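Local coordinates for lysine cyclodeaminase (Streptomyces pristinaespiralis, PDB 5YU3), which catalyses the NAD-dependent cyclodeamination of L-lysine, probably to L-pipecolic acid with loss of ammonia, and also recognises L-ornithine and L-2,4-diaminobutyric acid, at residues T207-A212 with V238-L243; G265-L270 with V298-G303; I144-Q149 with V168-P173. All coordinates share one frame; numbering follows the deposited sequence.

Interaction 1 (T207-A212 with V238-L243); sequences TATSVA and VGKTEL. With NAD (nicotinamide-adenine-dinucleotide), chain F.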
loop_
_atom_site.group_PDB
_atom_site.type_symbol
_atom_site.label_atom_id
_atom_site.label_comp_id
_atom_site.label_asym_id
_atom_site.label_seq_id
_atom_site.Cartn_x
_atom_site.Cartn_y
_atom_site.Cartn_z
ATOM N N THR A 207 22.206 -15.831 6.240
ATOM C CA THR A 207 21.553 -16.532 5.142
ATOM C C THR A 207 20.597 -15.564 4.461
ATOM O O THR A 207 19.786 -14.918 5.129
ATOM C CB THR A 207 20.805 -17.790 5.618
ATOM O OG1 THR A 207 19.724 -17.434 6.490
ATOM C CG2 THR A 207 21.752 -18.724 6.372
ATOM N N ALA A 208 20.719 -15.436 3.133
ATOM C CA ALA A 208 19.895 -14.474 2.395
ATOM C C ALA A 208 19.764 -15.034 0.980
ATOM O O ALA A 208 20.463 -14.623 0.043
ATOM C CB ALA A 208 20.497 -13.064 2.398
ATOM N N THR A 209 18.879 -16.026 0.842
ATOM C CA THR A 209 18.717 -16.768 -0.394
ATOM C C THR A 209 17.321 -16.566 -0.958
ATOM O O THR A 209 16.384 -16.209 -0.238
ATOM C CB THR A 209 18.911 -18.277 -0.176
ATOM O OG1 THR A 209 17.737 -18.795 0.469
ATOM C CG2 THR A 209 20.127 -18.539 0.699
ATOM N N SER A 210 17.183 -16.860 -2.248
ATOM C CA SER A 210 15.878 -16.970 -2.893
ATOM C C SER A 210 15.425 -18.427 -2.974
ATOM O O SER A 210 14.809 -18.842 -3.960
ATOM C CB SER A 210 15.916 -16.334 -4.280
ATOM O OG SER A 210 17.019 -16.835 -5.022
ATOM N N VAL A 211 15.736 -19.220 -1.943
ATOM C CA VAL A 211 15.317 -20.623 -1.923
ATOM C C VAL A 211 13.797 -20.688 -1.972
ATOM O O VAL A 211 13.097 -19.850 -1.388
ATOM C CB VAL A 211 15.869 -21.346 -0.681
ATOM C CG1 VAL A 211 15.229 -20.831 0.596
ATOM C CG2 VAL A 211 15.675 -22.873 -0.801
ATOM N N ALA A 212 13.280 -21.681 -2.685
ATOM C CA ALA A 212 11.844 -21.817 -2.858
ATOM C C ALA A 212 11.185 -22.383 -1.597
ATOM O O ALA A 212 11.839 -22.939 -0.709
ATOM C CB ALA A 212 11.531 -22.712 -4.058
ATOM N N VAL A 238 5.088 -17.549 2.612
ATOM C CA VAL A 238 4.802 -18.491 3.682
ATOM C C VAL A 238 5.289 -19.865 3.248
ATOM O O VAL A 238 5.066 -20.285 2.106
ATOM C CB VAL A 238 3.302 -18.487 4.016
ATOM C CG1 VAL A 238 2.951 -19.665 4.913
ATOM C CG2 VAL A 238 2.917 -17.173 4.678
ATOM N N GLY A 239 5.994 -20.557 4.148
ATOM C CA GLY A 239 6.549 -21.866 3.865
ATOM C C GLY A 239 8.000 -21.850 3.421
ATOM O O GLY A 239 8.593 -22.922 3.249
ATOM N N LYS A 240 8.576 -20.671 3.216
ATOM C CA LYS A 240 9.989 -20.530 2.889
ATOM C C LYS A 240 10.763 -20.383 4.188
ATOM O O LYS A 240 10.475 -19.483 4.984
ATOM C CB LYS A 240 10.228 -19.318 1.985
ATOM C CG LYS A 240 11.704 -19.071 1.643
ATOM C CD LYS A 240 12.217 -17.754 2.222
ATOM C CE LYS A 240 13.641 -17.444 1.722
ATOM N NZ LYS A 240 13.688 -17.289 0.226
ATOM N N THR A 241 11.718 -21.284 4.414
ATOM C CA THR A 241 12.637 -21.187 5.535
ATOM C C THR A 241 14.039 -21.508 5.041
ATOM O O THR A 241 14.226 -22.074 3.957
ATOM C CB THR A 241 12.267 -22.153 6.670
ATOM O OG1 THR A 241 12.231 -23.486 6.145
ATOM C CG2 THR A 241 10.903 -21.801 7.277
ATOM N N GLU A 242 15.029 -21.156 5.860
ATOM C CA GLU A 242 16.422 -21.362 5.492
ATOM C C GLU A 242 17.205 -22.213 6.474
ATOM O O GLU A 242 18.221 -22.794 6.079
ATOM C CB GLU A 242 17.138 -20.008 5.345
ATOM C CG GLU A 242 16.580 -19.179 4.195
ATOM C CD GLU A 242 17.282 -17.844 4.032
ATOM O OE1 GLU A 242 17.553 -17.170 5.051
ATOM O OE2 GLU A 242 17.553 -17.475 2.870
ATOM N N LEU A 243 16.778 -22.302 7.739
ATOM C CA LEU A 243 17.626 -22.967 8.715
ATOM C C LEU A 243 17.057 -24.333 9.101
ATOM O O LEU A 243 15.847 -24.569 9.009
ATOM C CB LEU A 243 17.795 -22.133 9.992
ATOM C CG LEU A 243 18.438 -20.753 9.850
ATOM C CD1 LEU A 243 18.600 -20.091 11.221
ATOM C CD2 LEU A 243 19.791 -20.887 9.164
HETATM P PA NAD F . 18.895 -12.108 -4.856
HETATM O O1A NAD F . 18.084 -12.772 -5.924
HETATM O O2A NAD F . 19.756 -10.908 -5.197
HETATM O O5B NAD F . 19.902 -13.200 -4.239
HETATM C C5B NAD F . 19.390 -14.437 -3.728
HETATM C C4B NAD F . 20.472 -15.480 -3.967
HETATM O O4B NAD F . 20.099 -16.701 -3.323
HETATM C C3B NAD F . 20.621 -15.814 -5.454
HETATM O O3B NAD F . 21.969 -15.537 -5.892
HETATM C C2B NAD F . 20.307 -17.299 -5.529
HETATM O O2B NAD F . 21.098 -18.012 -6.477
HETATM C C1B NAD F . 20.629 -17.752 -4.122
HETATM N N9A NAD F . 20.022 -19.026 -3.681
HETATM C C8A NAD F . 18.800 -19.527 -3.978
HETATM N N7A NAD F . 18.614 -20.729 -3.344
HETATM C C5A NAD F . 19.737 -20.983 -2.632
HETATM C C6A NAD F . 20.233 -22.053 -1.746
HETATM N N6A NAD F . 19.467 -23.133 -1.464
HETATM N N1A NAD F . 21.464 -21.901 -1.206
HETATM C C2A NAD F . 22.258 -20.843 -1.456
HETATM N N3A NAD F . 21.881 -19.839 -2.264
HETATM C C4A NAD F . 20.657 -19.858 -2.860
HETATM O O3 NAD F . 17.866 -11.703 -3.664
HETATM P PN NAD F . 18.176 -10.807 -2.376
HETATM O O1N NAD F . 19.597 -11.072 -1.935
HETATM O O2N NAD F . 17.720 -9.394 -2.671
HETATM O O5D NAD F . 17.140 -11.403 -1.294
HETATM C C5D NAD F . 17.396 -12.662 -0.670
HETATM C C4D NAD F . 16.307 -12.929 0.369
HETATM O O4D NAD F . 16.289 -11.880 1.336
HETATM C C3D NAD F . 14.920 -12.946 -0.251
HETATM O O3D NAD F . 14.127 -13.949 0.420
HETATM C C2D NAD F . 14.364 -11.586 0.106
HETATM O O2D NAD F . 12.931 -11.534 0.067
HETATM C C1D NAD F . 14.943 -11.429 1.497
HETATM N N1N NAD F . 14.942 -10.069 2.021
HETATM C C2N NAD F . 14.785 -9.911 3.342
HETATM C C3N NAD F . 14.769 -8.647 3.915
HETATM C C7N NAD F . 14.609 -8.529 5.394
HETATM O O7N NAD F . 14.362 -7.451 5.897
HETATM N N7N NAD F . 14.791 -9.630 6.144
HETATM C C4N NAD F . 14.959 -7.519 3.112
HETATM C C5N NAD F . 15.150 -7.720 1.746
HETATM C C6N NAD F . 15.148 -9.011 1.215
HETATM O O HOH W 1 12.188 -22.982 2.017
#

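Interaction 2 (G265-L270 with V298-G303); sequences GECQQL and VFDSTG. With NA (sodium ion), chain E; NAD (nicotinamide-adenine-dinucleotide), chain F; PRO (proline), chain G.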
loop_
_atom_site.group_PDB
_atom_site.type_symbol
_atom_site.label_atom_id
_atom_site.label_comp_id
_atom_site.label_asym_id
_atom_site.label_seq_id
_atom_site.Cartn_x
_atom_site.Cartn_y
_atom_site.Cartn_z
ATOM N N GLY A 265 8.980 -15.853 8.935
ATOM C CA GLY A 265 10.377 -16.026 9.266
ATOM C C GLY A 265 10.717 -17.469 9.607
ATOM O O GLY A 265 9.923 -18.390 9.412
ATOM N N GLU A 266 11.936 -17.660 10.135
ATOM C CA GLU A 266 12.319 -18.976 10.644
ATOM C C GLU A 266 11.382 -19.422 11.755
ATOM O O GLU A 266 11.215 -20.629 11.980
ATOM C CB GLU A 266 13.755 -18.964 11.173
ATOM C CG GLU A 266 14.831 -18.779 10.120
ATOM C CD GLU A 266 14.746 -19.825 9.034
ATOM O OE1 GLU A 266 14.569 -21.007 9.371
ATOM O OE2 GLU A 266 14.825 -19.467 7.840
ATOM N N CYS A 267 10.768 -18.470 12.463
ATOM C CA CYS A 267 9.883 -18.819 13.569
ATOM C C CYS A 267 8.624 -19.540 13.105
ATOM O O CYS A 267 7.881 -20.065 13.949
ATOM C CB CYS A 267 9.537 -17.555 14.364
ATOM S SG CYS A 267 10.924 -16.978 15.380
ATOM N N GLN A 268 8.378 -19.606 11.790
ATOM C CA GLN A 268 7.368 -20.527 11.280
ATOM C C GLN A 268 7.581 -21.934 11.802
ATOM O O GLN A 268 6.617 -22.691 11.949
ATOM C CB GLN A 268 7.408 -20.600 9.759
ATOM C CG GLN A 268 6.922 -19.391 9.052
ATOM C CD GLN A 268 7.184 -19.535 7.585
ATOM O OE1 GLN A 268 6.392 -20.146 6.864
ATOM N NE2 GLN A 268 8.326 -19.016 7.134
ATOM N N GLN A 269 8.835 -22.311 12.054
ATOM C CA GLN A 269 9.164 -23.665 12.482
ATOM C C GLN A 269 9.033 -23.863 13.983
ATOM O O GLN A 269 9.136 -25.003 14.447
ATOM C CB GLN A 269 10.600 -24.028 12.074
ATOM C CG GLN A 269 10.933 -23.791 10.611
ATOM C CD GLN A 269 12.214 -24.489 10.198
ATOM O OE1 GLN A 269 12.288 -25.720 10.194
ATOM N NE2 GLN A 269 13.234 -23.707 9.849
ATOM N N LEU A 270 8.827 -22.798 14.746
ATOM C CA LEU A 270 8.941 -22.848 16.194
ATOM C C LEU A 270 7.586 -22.656 16.856
ATOM O O LEU A 270 6.718 -21.944 16.344
ATOM C CB LEU A 270 9.895 -21.771 16.710
ATOM C CG LEU A 270 11.366 -21.916 16.334
ATOM C CD1 LEU A 270 12.151 -20.772 16.919
ATOM C CD2 LEU A 270 11.901 -23.266 16.816
ATOM N N VAL A 298 20.176 -16.914 16.935
ATOM C CA VAL A 298 19.603 -16.649 15.621
ATOM C C VAL A 298 18.809 -15.358 15.712
ATOM O O VAL A 298 17.961 -15.213 16.600
ATOM C CB VAL A 298 18.688 -17.786 15.138
ATOM C CG1 VAL A 298 17.934 -17.351 13.874
ATOM C CG2 VAL A 298 19.496 -19.050 14.889
ATOM N N PHE A 299 19.086 -14.428 14.800
ATOM C CA PHE A 299 18.256 -13.243 14.592
ATOM C C PHE A 299 17.361 -13.561 13.406
ATOM O O PHE A 299 17.846 -13.715 12.278
ATOM C CB PHE A 299 19.115 -12.001 14.337
ATOM C CG PHE A 299 18.349 -10.807 13.777
ATOM C CD1 PHE A 299 17.118 -10.431 14.306
ATOM C CD2 PHE A 299 18.887 -10.053 12.738
ATOM C CE1 PHE A 299 16.416 -9.325 13.800
ATOM C CE2 PHE A 299 18.209 -8.938 12.230
ATOM C CZ PHE A 299 16.959 -8.573 12.760
ATOM N N ASP A 300 16.065 -13.711 13.675
ATOM C CA ASP A 300 15.068 -14.006 12.651
ATOM C C ASP A 300 14.586 -12.686 12.064
ATOM O O ASP A 300 13.760 -11.993 12.663
ATOM C CB ASP A 300 13.910 -14.802 13.245
ATOM C CG ASP A 300 13.007 -15.391 12.183
ATOM O OD1 ASP A 300 13.393 -15.376 10.992
ATOM O OD2 ASP A 300 11.918 -15.903 12.539
ATOM N N SER A 301 15.112 -12.340 10.886
ATOM C CA SER A 301 14.871 -11.053 10.244
ATOM C C SER A 301 13.816 -11.227 9.159
ATOM O O SER A 301 13.956 -12.084 8.273
ATOM C CB SER A 301 16.169 -10.493 9.652
ATOM O OG SER A 301 15.963 -9.222 9.043
ATOM N N THR A 302 12.753 -10.429 9.239
ATOM C CA THR A 302 11.737 -10.380 8.201
ATOM C C THR A 302 11.600 -9.008 7.570
ATOM O O THR A 302 11.065 -8.915 6.457
ATOM C CB THR A 302 10.362 -10.800 8.755
ATOM O OG1 THR A 302 9.950 -9.870 9.768
ATOM C CG2 THR A 302 10.443 -12.206 9.346
ATOM N N GLY A 303 12.089 -7.959 8.236
ATOM C CA GLY A 303 11.954 -6.590 7.764
ATOM C C GLY A 303 10.618 -6.016 8.188
ATOM O O GLY A 303 9.597 -6.703 8.107
HETATM NA NA NA E . 13.977 -14.789 8.309
HETATM P PA NAD F . 18.895 -12.108 -4.856
HETATM O O1A NAD F . 18.084 -12.772 -5.924
HETATM O O2A NAD F . 19.756 -10.908 -5.197
HETATM O O5B NAD F . 19.902 -13.200 -4.239
HETATM C C5B NAD F . 19.390 -14.437 -3.728
HETATM C C4B NAD F . 20.472 -15.480 -3.967
HETATM O O4B NAD F . 20.099 -16.701 -3.323
HETATM C C3B NAD F . 20.621 -15.814 -5.454
HETATM O O3B NAD F . 21.969 -15.537 -5.892
HETATM C C2B NAD F . 20.307 -17.299 -5.529
HETATM O O2B NAD F . 21.098 -18.012 -6.477
HETATM C C1B NAD F . 20.629 -17.752 -4.122
HETATM N N9A NAD F . 20.022 -19.026 -3.681
HETATM C C8A NAD F . 18.800 -19.527 -3.978
HETATM N N7A NAD F . 18.614 -20.729 -3.344
HETATM C C5A NAD F . 19.737 -20.983 -2.632
HETATM C C6A NAD F . 20.233 -22.053 -1.746
HETATM N N6A NAD F . 19.467 -23.133 -1.464
HETATM N N1A NAD F . 21.464 -21.901 -1.206
HETATM C C2A NAD F . 22.258 -20.843 -1.456
HETATM N N3A NAD F . 21.881 -19.839 -2.264
HETATM C C4A NAD F . 20.657 -19.858 -2.860
HETATM O O3 NAD F . 17.866 -11.703 -3.664
HETATM P PN NAD F . 18.176 -10.807 -2.376
HETATM O O1N NAD F . 19.597 -11.072 -1.935
HETATM O O2N NAD F . 17.720 -9.394 -2.671
HETATM O O5D NAD F . 17.140 -11.403 -1.294
HETATM C C5D NAD F . 17.396 -12.662 -0.670
HETATM C C4D NAD F . 16.307 -12.929 0.369
HETATM O O4D NAD F . 16.289 -11.880 1.336
HETATM C C3D NAD F . 14.920 -12.946 -0.251
HETATM O O3D NAD F . 14.127 -13.949 0.420
HETATM C C2D NAD F . 14.364 -11.586 0.106
HETATM O O2D NAD F . 12.931 -11.534 0.067
HETATM C C1D NAD F . 14.943 -11.429 1.497
HETATM N N1N NAD F . 14.942 -10.069 2.021
HETATM C C2N NAD F . 14.785 -9.911 3.342
HETATM C C3N NAD F . 14.769 -8.647 3.915
HETATM C C7N NAD F . 14.609 -8.529 5.394
HETATM O O7N NAD F . 14.362 -7.451 5.897
HETATM N N7N NAD F . 14.791 -9.630 6.144
HETATM C C4N NAD F . 14.959 -7.519 3.112
HETATM C C5N NAD F . 15.150 -7.720 1.746
HETATM C C6N NAD F . 15.148 -9.011 1.215
HETATM N N PRO G . 10.892 -8.636 2.993
HETATM C CA PRO G . 11.419 -7.412 2.186
HETATM C C PRO G . 11.310 -6.116 3.037
HETATM O O PRO G . 11.389 -5.074 2.360
HETATM C CB PRO G . 10.675 -7.407 1.146
HETATM C CG PRO G . 10.455 -8.978 0.838
HETATM C CD PRO G . 10.824 -9.623 1.898
HETATM O OXT PRO G . 11.201 -6.093 4.314
#

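Interaction 3 (I144-Q149 with V168-P173); sequences IGTGAQ and VWDTDP. With NAD (nicotinamide-adenine-dinucleotide), chain F.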
loop_
_atom_site.group_PDB
_atom_site.type_symbol
_atom_site.label_atom_id
_atom_site.label_comp_id
_atom_site.label_asym_id
_atom_site.label_seq_id
_atom_site.Cartn_x
_atom_site.Cartn_y
_atom_site.Cartn_z
ATOM N N ILE A 144 25.437 -17.527 3.092
ATOM C CA ILE A 144 24.733 -18.466 2.227
ATOM C C ILE A 144 23.745 -17.661 1.401
ATOM O O ILE A 144 22.843 -17.019 1.957
ATOM C CB ILE A 144 24.007 -19.565 3.019
ATOM C CG1 ILE A 144 24.931 -20.186 4.071
ATOM C CG2 ILE A 144 23.449 -20.609 2.043
ATOM C CD1 ILE A 144 25.952 -21.095 3.485
ATOM N N GLY A 145 23.906 -17.701 0.077
ATOM C CA GLY A 145 23.275 -16.723 -0.788
ATOM C C GLY A 145 24.190 -15.524 -0.981
ATOM O O GLY A 145 24.509 -14.825 -0.018
ATOM N N THR A 146 24.665 -15.316 -2.210
ATOM C CA THR A 146 25.547 -14.191 -2.493
ATOM C C THR A 146 24.923 -13.322 -3.575
ATOM O O THR A 146 25.568 -12.995 -4.579
ATOM C CB THR A 146 26.950 -14.660 -2.905
ATOM O OG1 THR A 146 26.877 -15.439 -4.100
ATOM C CG2 THR A 146 27.580 -15.493 -1.791
ATOM N N GLY A 147 23.668 -12.954 -3.377
ATOM C CA GLY A 147 22.989 -12.008 -4.241
ATOM C C GLY A 147 23.083 -10.600 -3.699
ATOM O O GLY A 147 24.103 -10.197 -3.120
ATOM N N ALA A 148 21.989 -9.852 -3.841
ATOM C CA ALA A 148 22.022 -8.435 -3.490
ATOM C C ALA A 148 22.158 -8.223 -1.987
ATOM O O ALA A 148 23.000 -7.434 -1.545
ATOM C CB ALA A 148 20.779 -7.724 -4.030
ATOM N N GLN A 149 21.332 -8.896 -1.169
ATOM C CA GLN A 149 21.406 -8.624 0.270
ATOM C C GLN A 149 22.766 -9.008 0.838
ATOM O O GLN A 149 23.258 -8.362 1.771
ATOM C CB GLN A 149 20.302 -9.368 1.035
ATOM C CG GLN A 149 18.870 -8.960 0.674
ATOM C CD GLN A 149 18.690 -7.466 0.516
ATOM O OE1 GLN A 149 19.020 -6.687 1.418
ATOM N NE2 GLN A 149 18.140 -7.055 -0.633
ATOM N N VAL A 168 31.802 -18.050 1.523
ATOM C CA VAL A 168 30.533 -17.752 0.864
ATOM C C VAL A 168 30.096 -18.884 -0.058
ATOM O O VAL A 168 30.913 -19.576 -0.677
ATOM C CB VAL A 168 30.602 -16.406 0.088
ATOM C CG1 VAL A 168 31.178 -15.323 0.969
ATOM C CG2 VAL A 168 31.419 -16.538 -1.189
ATOM N N TRP A 169 28.777 -19.072 -0.145
ATOM C CA TRP A 169 28.197 -20.076 -1.018
ATOM C C TRP A 169 26.929 -19.537 -1.663
ATOM O O TRP A 169 26.187 -18.764 -1.051
ATOM C CB TRP A 169 27.863 -21.372 -0.260
ATOM C CG TRP A 169 27.431 -22.471 -1.161
ATOM C CD1 TRP A 169 26.175 -22.998 -1.283
ATOM C CD2 TRP A 169 28.258 -23.192 -2.080
ATOM N NE1 TRP A 169 26.170 -24.002 -2.218
ATOM C CE2 TRP A 169 27.436 -24.139 -2.725
ATOM C CE3 TRP A 169 29.613 -23.126 -2.419
ATOM C CZ2 TRP A 169 27.929 -25.022 -3.686
ATOM C CZ3 TRP A 169 30.097 -23.996 -3.380
ATOM C CH2 TRP A 169 29.257 -24.930 -4.001
ATOM N N ASP A 170 26.708 -19.948 -2.907
ATOM C CA ASP A 170 25.462 -19.752 -3.633
ATOM C C ASP A 170 25.240 -20.997 -4.476
ATOM O O ASP A 170 26.202 -21.641 -4.905
ATOM C CB ASP A 170 25.531 -18.490 -4.514
ATOM C CG ASP A 170 24.159 -17.950 -4.909
ATOM O OD1 ASP A 170 23.486 -18.578 -5.753
ATOM O OD2 ASP A 170 23.786 -16.857 -4.406
ATOM N N THR A 171 23.969 -21.344 -4.718
ATOM C CA THR A 171 23.697 -22.504 -5.564
ATOM C C THR A 171 23.930 -22.204 -7.036
ATOM O O THR A 171 24.032 -23.137 -7.841
ATOM C CB THR A 171 22.266 -23.004 -5.356
ATOM O OG1 THR A 171 21.369 -21.891 -5.351
ATOM C CG2 THR A 171 22.158 -23.745 -4.025
ATOM N N ASP A 172 24.024 -20.928 -7.398
ATOM C CA ASP A 172 24.340 -20.514 -8.754
ATOM C C ASP A 172 25.835 -20.253 -8.819
ATOM O O ASP A 172 26.316 -19.328 -8.146
ATOM C CB ASP A 172 23.556 -19.253 -9.123
ATOM C CG ASP A 172 23.667 -18.900 -10.599
ATOM O OD1 ASP A 172 24.767 -19.034 -11.168
ATOM O OD2 ASP A 172 22.653 -18.485 -11.192
ATOM N N PRO A 173 26.612 -21.028 -9.586
ATOM C CA PRO A 173 28.070 -20.825 -9.577
ATOM C C PRO A 173 28.480 -19.442 -10.044
ATOM O O PRO A 173 29.417 -18.860 -9.485
ATOM C CB PRO A 173 28.580 -21.934 -10.502
ATOM C CG PRO A 173 27.301 -22.899 -10.635
ATOM C CD PRO A 173 26.255 -22.129 -10.545
HETATM P PA NAD F . 18.895 -12.108 -4.856
HETATM O O1A NAD F . 18.084 -12.772 -5.924
HETATM O O2A NAD F . 19.756 -10.908 -5.197
HETATM O O5B NAD F . 19.902 -13.200 -4.239
HETATM C C5B NAD F . 19.390 -14.437 -3.728
HETATM C C4B NAD F . 20.472 -15.480 -3.967
HETATM O O4B NAD F . 20.099 -16.701 -3.323
HETATM C C3B NAD F . 20.621 -15.814 -5.454
HETATM O O3B NAD F . 21.969 -15.537 -5.892
HETATM C C2B NAD F . 20.307 -17.299 -5.529
HETATM O O2B NAD F . 21.098 -18.012 -6.477
HETATM C C1B NAD F . 20.629 -17.752 -4.122
HETATM N N9A NAD F . 20.022 -19.026 -3.681
HETATM C C8A NAD F . 18.800 -19.527 -3.978
HETATM N N7A NAD F . 18.614 -20.729 -3.344
HETATM C C5A NAD F . 19.737 -20.983 -2.632
HETATM C C6A NAD F . 20.233 -22.053 -1.746
HETATM N N6A NAD F . 19.467 -23.133 -1.464
HETATM N N1A NAD F . 21.464 -21.901 -1.206
HETATM C C2A NAD F . 22.258 -20.843 -1.456
HETATM N N3A NAD F . 21.881 -19.839 -2.264
HETATM C C4A NAD F . 20.657 -19.858 -2.860
HETATM O O3 NAD F . 17.866 -11.703 -3.664
HETATM P PN NAD F . 18.176 -10.807 -2.376
HETATM O O1N NAD F . 19.597 -11.072 -1.935
HETATM O O2N NAD F . 17.720 -9.394 -2.671
HETATM O O5D NAD F . 17.140 -11.403 -1.294
HETATM C C5D NAD F . 17.396 -12.662 -0.670
HETATM C C4D NAD F . 16.307 -12.929 0.369
HETATM O O4D NAD F . 16.289 -11.880 1.336
HETATM C C3D NAD F . 14.920 -12.946 -0.251
HETATM O O3D NAD F . 14.127 -13.949 0.420
HETATM C C2D NAD F . 14.364 -11.586 0.106
HETATM O O2D NAD F . 12.931 -11.534 0.067
HETATM C C1D NAD F . 14.943 -11.429 1.497
HETATM N N1N NAD F . 14.942 -10.069 2.021
HETATM C C2N NAD F . 14.785 -9.911 3.342
HETATM C C3N NAD F . 14.769 -8.647 3.915
HETATM C C7N NAD F . 14.609 -8.529 5.394
HETATM O O7N NAD F . 14.362 -7.451 5.897
HETATM N N7N NAD F . 14.791 -9.630 6.144
HETATM C C4N NAD F . 14.959 -7.519 3.112
HETATM C C5N NAD F . 15.150 -7.720 1.746
HETATM C C6N NAD F . 15.148 -9.011 1.215
#

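Interaction 1 (T207-A212 with V238-L243)
The buried carboxylate of E242 is gripped by three donors of the opposing segment 207-212: two threonine hydroxyls and one backbone amide. T209 gives two of them to a single oxygen. Its OG1 donates to the anti lone pair of E242 OE2 at 2.7 Å, while its backbone N meets the same OE2 nearly along the C-O axis at 2.8 Å. The other oxygen, E242 OE1, accepts a hydrogen bond from T207 OG1 at 2.6 Å, from 55° above the carboxylate plane. E242 reaches both threonines because its chain runs extended beyond CG (chi2 -180°). These donors, with a weak bond from G234 N to OE1 and a sodium ion about 5 Å from the side chain, would probably steady its negative charge. In the Rossmann-type NAD-binding domain, 238-243 lies in the loop after strand 229-232 of the parallel sheet, whereas 207-212 runs on from the end of strand 204-207. T209 OG1 also closes an ST turn, accepting from V211 N, and this turn presents S210 N to the adenosine ribose, where it bonds NAD O4B at 3.1 Å. K240 crosses to the same segment, bent at chi2 and chi4. Its NZ donates to T209 O at 2.9 Å from 35° above the carbonyl plane, and to V211 O at 3.1 Å, in the plane of the V211 carbonyl and on a lone pair. D236 forms a salt bridge with the ammonium, which adds a weak bond to NAD O3D. V211 CG1 packs on T241 O at 3.7 Å, and L243 CD2 meets T207 CG2. A water joins A212 O to T241 N.

Interaction 2 (G265-L270 with V298-G303)
D300 receives two backbone hydrogen bonds from the start of the 3-10 turn 266-269. E266 N donates to D300 OD1 at 2.8 Å on its syn side, and C267 N reaches D300 OD2, also at 2.8 Å, from 38° above the carboxylate plane. The carboxylate swings toward these amides because CG stands anti to the backbone N (chi1 -167°). Within 265-270, G265 O accepts from Q268 N and Q268 NE2, which approach opposite faces of its carbonyl plane. Metal coordination uses the same aspartate. D300 OD1 binds the sodium ion at 2.8 Å while still accepting from E266 N, and S301 O adds a second ligand at 2.7 Å. The carbonyl oxygens of A232 and G234 supply two more. The site lies where strand 297-300 of the parallel, Rossmann-type sheet runs out into its loop, beside strand 229-232. In the van der Waals contact, G265, the first residue beyond helix 258-264, packs by its CA against D300 OD1 (3.5 Å) and T302 CG2; a CB there would clash with D300 OD2. E266 bends away from D300 at chi2, and its carboxylate takes the amides of E242 and L243. Ligand contacts fall on the far end of 298-303. S301 OG accepts from the nicotinamide amide, NAD N7N, at 3.2 Å. T302 O receives a weak bond from the nitrogen of the bound proline, at 3.5 Å from PRO N, and a hydrogen bond from R49. T302 OG1 and G303 N both pair with D256, tying this loop to the carboxylate just beyond strand 252-255.

Interaction 3 (I144-Q149 with V168-P173)
T146 lays its CG2 methyl across V168 at about a right angle, 3.7 Å from V168 CB, and also against W169 O. This is the opening of a Rossmann beta-alpha-beta unit: strand 140-144, a turn matching the GxGxxA pattern, helix 148-160 and strand 165-169. The parallel strands meet at I144 and W169, where G145 N donates to W169 O at 2.8 Å and I144 CD1 packs on W169 CB. Beyond the bridge, D170 OD2 offers its anti lone pair to T146 N at 2.8 Å in a nearly straight bond (170°), and also accepts from NAD O3B. Its OD1 accepts from NAD O2B at 2.6 Å and closes an Asx turn with D172 N. D170 thus reads both hydroxyls of the adenosine ribose, the arrangement characteristic of NAD-binding Rossmann folds. With an alanine in place of D170, both ribose hydroxyls and T146 N would probably lose their acceptor, and the turn to D172 would be free to shift. Adenine lies between the two segments, with I144 CG2 near C2A and T171 OG1 3.3 Å from C4A. The glycine turn brings the backbone close to the pyrophosphate: a CB on G147 would clash with NAD O5B. At the start of the helix, whose N-terminal end would help balance the phosphate charge, A148 N donates to NAD O2A at 2.8 Å and Q149 N to NAD O1N at 2.9 Å. Bent at chi2 (-42°), the Q149 side chain turns its amide to the nicotinamide-side phosphate, NE2 donating to NAD O2N at 3.1 Å.

All three contacts touch the same NAD, at the ends of strands of the parallel sheet. Interaction 3 meets the adenine, its ribose and the pyrophosphate; interaction 1 the adenosine side and, weakly, the nicotinamide ribose; interaction 2 the nicotinamide amide beside the bound proline and the sodium ion. Interactions 1 and 3, with centres 12 Å apart, join where A208 N lies 2.9 Å from I144 O, a probable hydrogen bond between adjacent strand ends. Interactions 1 and 2, 10 Å apart between centres, mesh through E242 N and E266 OE2 at 2.6 Å and through G239 N and Q268 OE1 at 2.8 Å. Interactions 2 and 3 do not touch; their nearest atoms are about 9 Å apart.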